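Local structure of transcriptional regulator, MarR family (Silicibacter pomeroyi DSS-3, 3BJ6) at residues E124-S127 and S128-T132; L139-T142 and R143-D147. The protein probably binds DNA as a dimeric winged helix-turn-helix transcription factor of the MarR family. All coordinates share one frame; numbering follows the deposited sequence.

Contact 1 of 2, residues E124-S127 and S128-T132; sequences EGFS and SVELT
Glu130 OE1 lies at the edge of the Phe126 ring, near the ring plane and 3.7 Å from CD1, while Leu131 CD2 approaches the ring obliquely. Ring and carboxylate planes are 57° apart, and the two side chains cross at about a right angle. At the root of the ring, Phe126 CB packs on Leu131 CG (3.9 Å), an apolar contact that joins the residue before the N-cap to the first turn of the helix. Ser127 is the N-cap and forms a capping box with Glu130. Its OG, set between backbone N and carbonyl carbon (chi1 63°), accepts from Glu130 N at 3.1 Å. In return, Ser127 N donates to the anti lone pair of Glu130 OE1 at 2.9 Å, almost straight at 167°. The same oxygen takes a longer bond from Ser127 OG (3.3 Å), which arrives above the carboxylate plane. Serine suits the cap because its short hydroxyl reaches an amide of the first turn; glutamate, three residues on, is long enough to reach back to the cap's own N-H. Leu131 N donates to Ser127 O, beginning the helical bonding. Glu130 OE2 forms a salt bridge with Lys136 of the second subunit, so this carboxylate serves both cap and dimer. The turn links helix 102-123 to helix 128-151; Phe126 and Leu131 both pack against Phe122 at the end of the former.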
# COMPACT_ATOMS: atom_id res chain seq x y z
N GLU A 124 10.25 -19.00 7.05
CA GLU A 124 11.42 -19.84 7.35
C GLU A 124 12.73 -19.09 7.41
O GLU A 124 13.69 -19.56 8.04
CB GLU A 124 11.54 -20.95 6.30
CG GLU A 124 10.50 -21.98 6.54
CD GLU A 124 10.39 -23.04 5.45
OE1 GLU A 124 11.18 -23.05 4.46
OE2 GLU A 124 9.49 -23.86 5.65
N GLY A 125 12.75 -17.93 6.75
CA GLY A 125 13.92 -17.05 6.70
C GLY A 125 14.08 -16.16 7.93
O GLY A 125 15.06 -15.46 8.02
N PHE A 126 13.13 -16.20 8.87
CA PHE A 126 13.11 -15.28 10.02
C PHE A 126 12.74 -16.02 11.28
O PHE A 126 12.14 -17.09 11.19
CB PHE A 126 12.08 -14.13 9.78
CG PHE A 126 12.42 -13.29 8.60
CD1 PHE A 126 13.25 -12.18 8.74
CD2 PHE A 126 12.02 -13.66 7.33
CE1 PHE A 126 13.62 -11.40 7.61
CE2 PHE A 126 12.38 -12.92 6.21
CZ PHE A 126 13.19 -11.78 6.36
N SER A 127 13.11 -15.47 12.46
CA SER A 127 12.67 -16.04 13.73
C SER A 127 11.22 -15.60 13.93
O SER A 127 10.80 -14.61 13.34
CB SER A 127 13.51 -15.49 14.87
OG SER A 127 13.32 -14.08 14.98
N SER A 128 10.47 -16.31 14.76
CA SER A 128 9.11 -15.93 15.05
C SER A 128 9.10 -14.57 15.79
O SER A 128 8.13 -13.84 15.66
CB SER A 128 8.38 -16.99 15.90
OG SER A 128 9.09 -17.30 17.07
N VAL A 129 10.15 -14.25 16.56
CA VAL A 129 10.21 -12.93 17.23
C VAL A 129 10.30 -11.77 16.24
O VAL A 129 9.61 -10.75 16.39
CB VAL A 129 11.34 -12.84 18.35
CG1 VAL A 129 12.73 -12.90 17.78
CG2 VAL A 129 11.19 -11.59 19.17
N GLU A 130 11.13 -11.94 15.20
CA GLU A 130 11.17 -10.95 14.12
C GLU A 130 9.83 -10.76 13.43
O GLU A 130 9.44 -9.61 13.14
CB GLU A 130 12.21 -11.34 13.06
CG GLU A 130 13.63 -11.15 13.56
CD GLU A 130 14.65 -11.72 12.60
OE1 GLU A 130 14.50 -12.90 12.19
OE2 GLU A 130 15.60 -10.99 12.27
N LEU A 131 9.15 -11.86 13.11
CA LEU A 131 7.85 -11.76 12.45
C LEU A 131 6.77 -11.16 13.33
O LEU A 131 5.91 -10.44 12.85
CB LEU A 131 7.39 -13.10 11.87
CG LEU A 131 8.36 -13.67 10.82
CD1 LEU A 131 8.01 -15.11 10.51
CD2 LEU A 131 8.34 -12.81 9.53
N THR A 132 6.82 -11.49 14.62
CA THR A 132 5.88 -10.91 15.56
C THR A 132 6.10 -9.39 15.68
O THR A 132 5.13 -8.62 15.76
CB THR A 132 5.99 -11.63 16.92
OG1 THR A 132 5.48 -12.97 16.73
CG2 THR A 132 5.15 -10.94 17.97

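Contact 2 of 2, residues L139-T142 and R143-D147; sequences LALT and RFFAD
Bends at chi2 (113°) and chi3 (-41°) fold the Arg143 side chain back along its own helix, bringing the guanidinium over the carbonyl of Leu139, one turn earlier. Leu139 O lies over one face of the group, 3.1 Å from Arg143 CZ. Although Arg143 NH1 comes within 2.9 Å of this oxygen, the angle is poor for a hydrogen bond: the carbonyl meets the flat cation from above, an approach that is probably favourable electrostatically. Leu139 O instead accepts the backbone N-H of Arg143. The aliphatic side of Leu139 contributes as well, with CB 3.8 Å from Arg143 NH1, while Thr142 CB lies at the guanidinium edge. Arginine fits this exposed position because its long chain can lie along the helix surface.

On another side of the helix, Leu141 and Phe145 run side by side and point the same way, with Leu141 CD2 3.8 Å from Phe145 CE2. Phe145 CG sits beside its backbone N (chi1 -70°), which turns the ring back toward the preceding turn, alongside Leu141; CD2 comes to 3.1 Å from Leu141 O, an oblique approach. Both residues are buried and apolar, as befits a surface facing the second subunit, where Leu141 packs on Tyr134 and Phe145 on Ile25. Thr142 OG1 makes a hydrogen bond to Gln138 O, a common way for a buried helical threonine to satisfy its hydroxyl. Thr142 O accepts from both Ala146 N and Asn24 of the second subunit; Ala146, small enough for close approach, also packs on Asn24. The backbone bonds, each from an N-H to the carbonyl four residues earlier, are those of any alpha-helix; the apolar residues turned to the partner chain fit the C-terminal helix of the MarR fold, which helps to form the dimer.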
# COMPACT_ATOMS: atom_id res chain seq x y z
N LEU A 139 0.72 -3.13 12.51
CA LEU A 139 -0.59 -2.74 12.99
C LEU A 139 -0.55 -1.42 13.78
O LEU A 139 -1.50 -0.61 13.70
CB LEU A 139 -1.25 -3.85 13.81
CG LEU A 139 -1.63 -5.21 13.16
CD1 LEU A 139 -2.74 -5.99 13.97
CD2 LEU A 139 -1.98 -5.13 11.72
N ALA A 140 0.51 -1.23 14.57
CA ALA A 140 0.69 0.02 15.31
C ALA A 140 0.86 1.22 14.39
O ALA A 140 0.27 2.25 14.62
CB ALA A 140 1.89 -0.09 16.29
N LEU A 141 1.64 1.07 13.31
CA LEU A 141 1.73 2.11 12.30
C LEU A 141 0.41 2.44 11.64
O LEU A 141 0.12 3.61 11.40
CB LEU A 141 2.73 1.75 11.19
CG LEU A 141 4.22 1.94 11.49
CD1 LEU A 141 5.00 1.32 10.36
CD2 LEU A 141 4.61 3.44 11.70
N THR A 142 -0.35 1.40 11.28
CA THR A 142 -1.68 1.61 10.67
C THR A 142 -2.55 2.53 11.55
O THR A 142 -3.13 3.49 11.08
CB THR A 142 -2.36 0.28 10.39
OG1 THR A 142 -1.47 -0.50 9.56
CG2 THR A 142 -3.70 0.49 9.64
N ARG A 143 -2.60 2.21 12.84
CA ARG A 143 -3.28 2.99 13.86
C ARG A 143 -2.73 4.42 13.99
O ARG A 143 -3.47 5.38 14.10
CB ARG A 143 -2.98 2.33 15.20
CG ARG A 143 -4.11 2.18 16.15
CD ARG A 143 -4.37 0.65 16.27
NE ARG A 143 -4.27 0.06 14.93
CZ ARG A 143 -4.37 -1.25 14.62
NH1 ARG A 143 -4.25 -1.61 13.33
NH2 ARG A 143 -4.58 -2.18 15.58
N PHE A 144 -1.40 4.52 14.05
CA PHE A 144 -0.71 5.77 14.24
C PHE A 144 -1.07 6.78 13.12
O PHE A 144 -1.40 7.93 13.38
CB PHE A 144 0.81 5.52 14.32
CG PHE A 144 1.61 6.77 14.44
CD1 PHE A 144 1.69 7.45 15.67
CD2 PHE A 144 2.26 7.29 13.34
CE1 PHE A 144 2.44 8.63 15.76
CE2 PHE A 144 3.00 8.46 13.45
CZ PHE A 144 3.08 9.12 14.64
N PHE A 145 -1.01 6.32 11.87
CA PHE A 145 -1.32 7.20 10.74
C PHE A 145 -2.83 7.48 10.66
O PHE A 145 -3.24 8.61 10.34
CB PHE A 145 -0.79 6.58 9.44
CG PHE A 145 0.70 6.59 9.36
CD1 PHE A 145 1.41 7.79 9.44
CD2 PHE A 145 1.40 5.41 9.17
CE1 PHE A 145 2.83 7.79 9.35
CE2 PHE A 145 2.78 5.39 9.07
CZ PHE A 145 3.51 6.58 9.14
N ALA A 146 -3.66 6.48 10.99
CA ALA A 146 -5.11 6.71 11.08
C ALA A 146 -5.40 7.86 12.04
O ALA A 146 -6.21 8.77 11.70
CB ALA A 146 -5.85 5.44 11.51
N ASP A 147 -4.75 7.86 13.20
CA ASP A 147 -4.95 8.88 14.21
C ASP A 147 -4.48 10.25 13.75
O ASP A 147 -5.17 11.25 14.01
CB ASP A 147 -4.28 8.54 15.54
CG ASP A 147 -4.95 7.37 16.25
OD1 ASP A 147 -6.08 6.97 15.85
OD2 ASP A 147 -4.33 6.84 17.20

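In the fold
Both contacts belong to helix 128-151 and follow one another along the chain: contact 1 caps its beginning, and contact 2 lies toward its C-terminal end. Their centres are 22 Å apart and their nearest atoms about 8 Å, so they do not touch within one subunit. The dimer brings them together, since Phe126 of contact 1 packs on Ala140 of the second subunit, a residue of contact 2. Phe122, which meets Phe126 within its own chain, also meets Phe144 across the interface. A bound ethanol, probably from the crystallisation liquor, lies about 4 Å from the side chain of Phe145, in contact 2.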